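Local coordinates for protein glucose-6-phosphate 1-dehydrogenase (Kluyveromyces lactis, PDB 7E6I) that catalyses the NADP-dependent oxidation of glucose 6-phosphate to 6-phosphogluconolactone, the first and rate-limiting step of the oxidative pentose phosphate pathway, at residues A[374-386]-A[394-406]. Sequence-based numbering, arbitrary orientation.
Sequences PNEAIYLKCNAKT and QTTELDLTYSERY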
loop_
_atom_site.group_PDB
_atom_site.type_symbol
_atom_site.label_atom_id
_atom_site.label_comp_id
_atom_site.label_asym_id
_atom_site.label_seq_id
_atom_site.Cartn_x
_atom_site.Cartn_y
_atom_site.Cartn_z
ATOM N N PRO A 374 5.424 -13.089 2.434
ATOM C CA PRO A 374 6.690 -12.827 3.133
ATOM C C PRO A 374 7.992 -12.937 2.334
ATOM O O PRO A 374 8.797 -12.009 2.417
ATOM C CB PRO A 374 6.701 -13.873 4.249
ATOM C CG PRO A 374 5.586 -14.798 3.966
ATOM C CD PRO A 374 4.601 -14.078 3.150
ATOM N N ASN A 375 8.259 -14.018 1.615
ATOM C CA ASN A 375 9.616 -14.219 1.110
ATOM C C ASN A 375 9.674 -13.794 -0.350
ATOM O O ASN A 375 9.596 -14.620 -1.254
ATOM C CB ASN A 375 10.050 -15.668 1.277
ATOM C CG ASN A 375 9.700 -16.228 2.639
ATOM O OD1 ASN A 375 10.262 -15.808 3.654
ATOM N ND2 ASN A 375 8.766 -17.184 2.672
ATOM N N GLU A 376 9.808 -12.477 -0.567
ATOM C CA GLU A 376 10.008 -11.866 -1.884
ATOM C C GLU A 376 10.635 -12.827 -2.887
ATOM O O GLU A 376 11.794 -13.225 -2.725
ATOM C CB GLU A 376 10.912 -10.633 -1.776
ATOM C CG GLU A 376 10.330 -9.474 -1.030
ATOM C CD GLU A 376 10.949 -9.326 0.339
ATOM O OE1 GLU A 376 11.100 -10.352 1.048
ATOM O OE2 GLU A 376 11.295 -8.176 0.703
ATOM N N ALA A 377 9.883 -13.206 -3.920
ATOM C CA ALA A 377 10.369 -14.183 -4.883
ATOM C C ALA A 377 9.551 -14.098 -6.162
ATOM O O ALA A 377 8.440 -13.557 -6.181
ATOM C CB ALA A 377 10.312 -15.603 -4.317
ATOM N N ILE A 378 10.121 -14.650 -7.232
ATOM C CA ILE A 378 9.421 -14.843 -8.493
ATOM C C ILE A 378 9.584 -16.298 -8.906
ATOM O O ILE A 378 10.694 -16.834 -8.854
ATOM C CB ILE A 378 9.951 -13.891 -9.577
ATOM C CG1 ILE A 378 9.603 -12.452 -9.206
ATOM C CG2 ILE A 378 9.377 -14.254 -10.931
ATOM C CD1 ILE A 378 10.491 -11.433 -9.867
ATOM N N TYR A 379 8.483 -16.944 -9.288
ATOM C CA TYR A 379 8.501 -18.335 -9.727
ATOM C C TYR A 379 7.862 -18.442 -11.102
ATOM O O TYR A 379 6.836 -17.808 -11.366
ATOM C CB TYR A 379 7.746 -19.258 -8.759
ATOM C CG TYR A 379 8.153 -19.103 -7.322
ATOM C CD1 TYR A 379 9.329 -19.674 -6.859
ATOM C CD2 TYR A 379 7.378 -18.373 -6.431
ATOM C CE1 TYR A 379 9.723 -19.536 -5.539
ATOM C CE2 TYR A 379 7.771 -18.214 -5.119
ATOM C CZ TYR A 379 8.943 -18.804 -4.677
ATOM O OH TYR A 379 9.361 -18.673 -3.370
ATOM N N LEU A 380 8.462 -19.250 -11.970
ATOM C CA LEU A 380 7.936 -19.492 -13.308
ATOM C C LEU A 380 7.751 -20.988 -13.491
ATOM O O LEU A 380 8.706 -21.759 -13.348
ATOM C CB LEU A 380 8.865 -18.944 -14.388
ATOM C CG LEU A 380 9.106 -17.432 -14.454
ATOM C CD1 LEU A 380 10.179 -17.066 -13.477
ATOM C CD2 LEU A 380 9.522 -16.981 -15.858
ATOM N N LYS A 381 6.529 -21.391 -13.795
ATOM C CA LYS A 381 6.263 -22.763 -14.174
ATOM C C LYS A 381 6.620 -22.915 -15.649
ATOM O O LYS A 381 6.056 -22.217 -16.503
ATOM C CB LYS A 381 4.800 -23.091 -13.905
ATOM C CG LYS A 381 4.466 -24.553 -14.038
ATOM C CD LYS A 381 3.208 -24.865 -13.303
ATOM C CE LYS A 381 2.623 -26.155 -13.762
ATOM N NZ LYS A 381 1.159 -26.082 -13.627
ATOM N N CYS A 382 7.573 -23.794 -15.948
ATOM C CA CYS A 382 8.089 -23.936 -17.303
ATOM C C CYS A 382 8.018 -25.392 -17.738
ATOM O O CYS A 382 7.745 -26.299 -16.945
ATOM C CB CYS A 382 9.531 -23.436 -17.425
ATOM S SG CYS A 382 9.746 -21.685 -17.017
ATOM N N ASN A 383 8.289 -25.596 -19.019
ATOM C CA ASN A 383 8.224 -26.898 -19.650
ATOM C C ASN A 383 9.550 -27.187 -20.319
ATOM O O ASN A 383 10.225 -26.280 -20.810
ATOM C CB ASN A 383 7.096 -26.949 -20.671
ATOM C CG ASN A 383 5.748 -26.971 -20.013
ATOM O OD1 ASN A 383 5.499 -27.813 -19.146
ATOM N ND2 ASN A 383 4.878 -26.031 -20.381
ATOM N N ALA A 384 9.923 -28.456 -20.329
ATOM C CA ALA A 384 11.206 -28.820 -20.902
ATOM C C ALA A 384 11.189 -30.304 -21.191
ATOM O O ALA A 384 10.494 -31.075 -20.520
ATOM C CB ALA A 384 12.374 -28.466 -19.971
ATOM N N LYS A 385 11.940 -30.685 -22.212
ATOM C CA LYS A 385 12.131 -32.092 -22.509
ATOM C C LYS A 385 12.844 -32.796 -21.356
ATOM O O LYS A 385 13.793 -32.271 -20.770
ATOM C CB LYS A 385 12.923 -32.245 -23.801
ATOM C CG LYS A 385 12.770 -33.607 -24.449
ATOM C CD LYS A 385 13.868 -33.862 -25.463
ATOM C CE LYS A 385 15.143 -34.349 -24.770
ATOM N NZ LYS A 385 15.218 -35.825 -24.783
ATOM N N THR A 386 12.368 -33.986 -21.027
ATOM C CA THR A 386 13.090 -34.844 -20.097
ATOM C C THR A 386 14.491 -35.140 -20.624
ATOM O O THR A 386 14.638 -35.563 -21.781
ATOM C CB THR A 386 12.336 -36.148 -19.884
ATOM O OG1 THR A 386 10.956 -35.862 -19.617
ATOM C CG2 THR A 386 12.938 -36.901 -18.707
ATOM N N GLN A 394 8.606 -32.585 -18.928
ATOM C CA GLN A 394 8.459 -32.413 -17.505
ATOM C C GLN A 394 8.399 -30.933 -17.202
ATOM O O GLN A 394 9.040 -30.116 -17.872
ATOM C CB GLN A 394 9.579 -33.084 -16.750
ATOM C CG GLN A 394 10.971 -32.728 -17.266
ATOM C CD GLN A 394 12.048 -33.385 -16.417
ATOM O OE1 GLN A 394 11.903 -34.502 -15.989
ATOM N NE2 GLN A 394 13.084 -32.659 -16.118
ATOM N N THR A 395 7.579 -30.600 -16.223
ATOM C CA THR A 395 7.371 -29.224 -15.856
ATOM C C THR A 395 8.361 -28.861 -14.767
ATOM O O THR A 395 8.609 -29.633 -13.842
ATOM C CB THR A 395 5.935 -29.005 -15.407
ATOM O OG1 THR A 395 5.810 -29.377 -14.040
ATOM C CG2 THR A 395 5.046 -29.893 -16.206
ATOM N N THR A 396 8.947 -27.689 -14.918
ATOM C CA THR A 396 10.043 -27.219 -14.098
ATOM C C THR A 396 9.607 -25.923 -13.437
ATOM O O THR A 396 9.039 -25.052 -14.102
ATOM C CB THR A 396 11.268 -26.985 -14.975
ATOM O OG1 THR A 396 11.691 -28.239 -15.528
ATOM C CG2 THR A 396 12.390 -26.342 -14.171
ATOM N N GLU A 397 9.843 -25.813 -12.133
ATOM C CA GLU A 397 9.659 -24.564 -11.404
ATOM C C GLU A 397 10.991 -23.829 -11.337
ATOM O O GLU A 397 11.932 -24.312 -10.707
ATOM C CB GLU A 397 9.144 -24.832 -9.996
ATOM C CG GLU A 397 7.768 -24.275 -9.721
ATOM C CD GLU A 397 7.402 -24.341 -8.252
ATOM O OE1 GLU A 397 6.599 -25.231 -7.882
ATOM O OE2 GLU A 397 7.925 -23.504 -7.473
ATOM N N LEU A 398 11.071 -22.662 -11.973
ATOM C CA LEU A 398 12.259 -21.826 -11.884
ATOM C C LEU A 398 12.130 -20.871 -10.707
ATOM O O LEU A 398 11.127 -20.167 -10.579
ATOM C CB LEU A 398 12.468 -21.050 -13.181
ATOM C CG LEU A 398 12.872 -21.908 -14.386
ATOM C CD1 LEU A 398 13.431 -21.031 -15.522
ATOM C CD2 LEU A 398 13.863 -23.007 -13.975
ATOM N N ASP A 399 13.145 -20.870 -9.848
ATOM C CA ASP A 399 13.191 -20.071 -8.629
ATOM C C ASP A 399 14.073 -18.852 -8.857
ATOM O O ASP A 399 15.278 -18.989 -9.084
ATOM C CB ASP A 399 13.779 -20.876 -7.475
ATOM C CG ASP A 399 12.749 -21.336 -6.496
ATOM O OD1 ASP A 399 11.591 -21.531 -6.928
ATOM O OD2 ASP A 399 13.096 -21.518 -5.299
ATOM N N LEU A 400 13.492 -17.671 -8.767
ATOM C CA LEU A 400 14.268 -16.445 -8.689
ATOM C C LEU A 400 14.077 -15.866 -7.288
ATOM O O LEU A 400 13.422 -14.841 -7.083
ATOM C CB LEU A 400 13.845 -15.475 -9.772
ATOM C CG LEU A 400 14.322 -15.708 -11.198
ATOM C CD1 LEU A 400 13.970 -17.086 -11.707
ATOM C CD2 LEU A 400 13.663 -14.673 -12.072
ATOM N N THR A 401 14.613 -16.580 -6.304
ATOM C CA THR A 401 14.520 -16.120 -4.928
ATOM C C THR A 401 15.388 -14.884 -4.770
ATOM O O THR A 401 16.574 -14.891 -5.118
ATOM C CB THR A 401 14.947 -17.223 -3.953
ATOM O OG1 THR A 401 13.787 -17.936 -3.496
ATOM C CG2 THR A 401 15.682 -16.642 -2.743
ATOM N N TYR A 402 14.781 -13.809 -4.282
ATOM C CA TYR A 402 15.510 -12.560 -4.163
ATOM C C TYR A 402 16.365 -12.493 -2.905
ATOM O O TYR A 402 17.180 -11.574 -2.784
ATOM C CB TYR A 402 14.527 -11.391 -4.213
ATOM C CG TYR A 402 14.320 -10.850 -5.621
ATOM C CD1 TYR A 402 13.348 -11.386 -6.467
ATOM C CD2 TYR A 402 15.129 -9.837 -6.117
ATOM C CE1 TYR A 402 13.175 -10.890 -7.766
ATOM C CE2 TYR A 402 14.951 -9.337 -7.387
ATOM C CZ TYR A 402 13.987 -9.860 -8.219
ATOM O OH TYR A 402 13.853 -9.330 -9.495
ATOM N N SER A 403 16.213 -13.454 -1.985
ATOM C CA SER A 403 17.089 -13.532 -0.819
ATOM C C SER A 403 18.553 -13.645 -1.224
ATOM O O SER A 403 19.427 -13.153 -0.503
ATOM C CB SER A 403 16.685 -14.714 0.065
ATOM O OG SER A 403 17.718 -15.686 0.138
ATOM N N GLU A 404 18.842 -14.293 -2.359
ATOM C CA GLU A 404 20.175 -14.260 -2.950
ATOM C C GLU A 404 20.784 -12.867 -2.847
ATOM O O GLU A 404 21.732 -12.640 -2.090
ATOM C CB GLU A 404 20.131 -14.675 -4.424
ATOM C CG GLU A 404 19.855 -16.141 -4.690
ATOM C CD GLU A 404 19.215 -16.358 -6.055
ATOM O OE1 GLU A 404 18.230 -17.132 -6.145
ATOM O OE2 GLU A 404 19.693 -15.741 -7.038
ATOM N N ARG A 405 20.205 -11.918 -3.572
ATOM C CA ARG A 405 20.788 -10.592 -3.705
ATOM C C ARG A 405 20.542 -9.691 -2.499
ATOM O O ARG A 405 21.278 -8.716 -2.311
ATOM C CB ARG A 405 20.228 -9.955 -4.969
ATOM C CG ARG A 405 20.147 -10.981 -6.069
ATOM C CD ARG A 405 19.934 -10.344 -7.430
ATOM N NE ARG A 405 18.659 -9.661 -7.549
ATOM C CZ ARG A 405 18.449 -8.654 -8.396
ATOM N NH1 ARG A 405 19.418 -8.245 -9.203
ATOM N NH2 ARG A 405 17.285 -8.057 -8.484
ATOM N N TYR A 406 19.533 -9.986 -1.677
ATOM C CA TYR A 406 19.157 -9.041 -0.627
ATOM C C TYR A 406 20.056 -9.153 0.598
ATOM O O TYR A 406 20.199 -8.173 1.336
ATOM C CB TYR A 406 17.687 -9.227 -0.227
ATOM C CG TYR A 406 16.695 -8.825 -1.307
ATOM C CD1 TYR A 406 17.133 -8.264 -2.508
ATOM C CD2 TYR A 406 15.323 -9.012 -1.135
ATOM C CE1 TYR A 406 16.235 -7.899 -3.511
ATOM C CE2 TYR A 406 14.409 -8.647 -2.135
ATOM C CZ TYR A 406 14.874 -8.088 -3.326
ATOM O OH TYR A 406 14.005 -7.708 -4.345
#
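The antiparallel β hairpin of strands 377-385 and 393-401 pairs Ile378 with Leu400, Leu380 with Leu398, Cys382 with Thr396 and Ala384 with Gln394 as hydrogen-bonded pairs. Leu398 N to Leu380 O (2.9 Å) is nearly straight at 172°, whereas the bonds at the Tyr402 end include two weak ones, Ile378 N to Leu400 O (3.3 Å) and Tyr402 N to Glu376 O (3.4 Å). The side chains of these pairs share one face: Cys382 SG meets Leu398 CD1 at 4.0 Å, and Leu380 CD1 lies 4.2 Å from Leu400 CD1. Farther along, Ile378 CD1 reaches the Tyr402 ring edge in plane, 3.5 Å from CE1; Ile378 CG1 is anti to its carbonyl carbon (chi1 -67°), and the extended chi2 then sends CD1 to the ring. On the other face, Asp399 runs alongside Tyr379, OD1 at the ring edge 2.9 Å from CD1, with carboxylate and ring planes 52° apart. Tyr379-Lys381 and Asp399-Thr401 probably help bind a second NADP(+), as in related enzymes. Gln394 crosses Thr386 at about a right angle, OE1 3.8 Å from CG2; an alanine here would probably open a gap beside Thr386. Thr386 OG1 is hydrogen-bonded to Glu392 O. Strand 393-401 is outermost in the chain's mixed sheet, while 377-385 also pairs with strand 367-373; Tyr402 and Tyr406 pack on Met189 of helix 188-191.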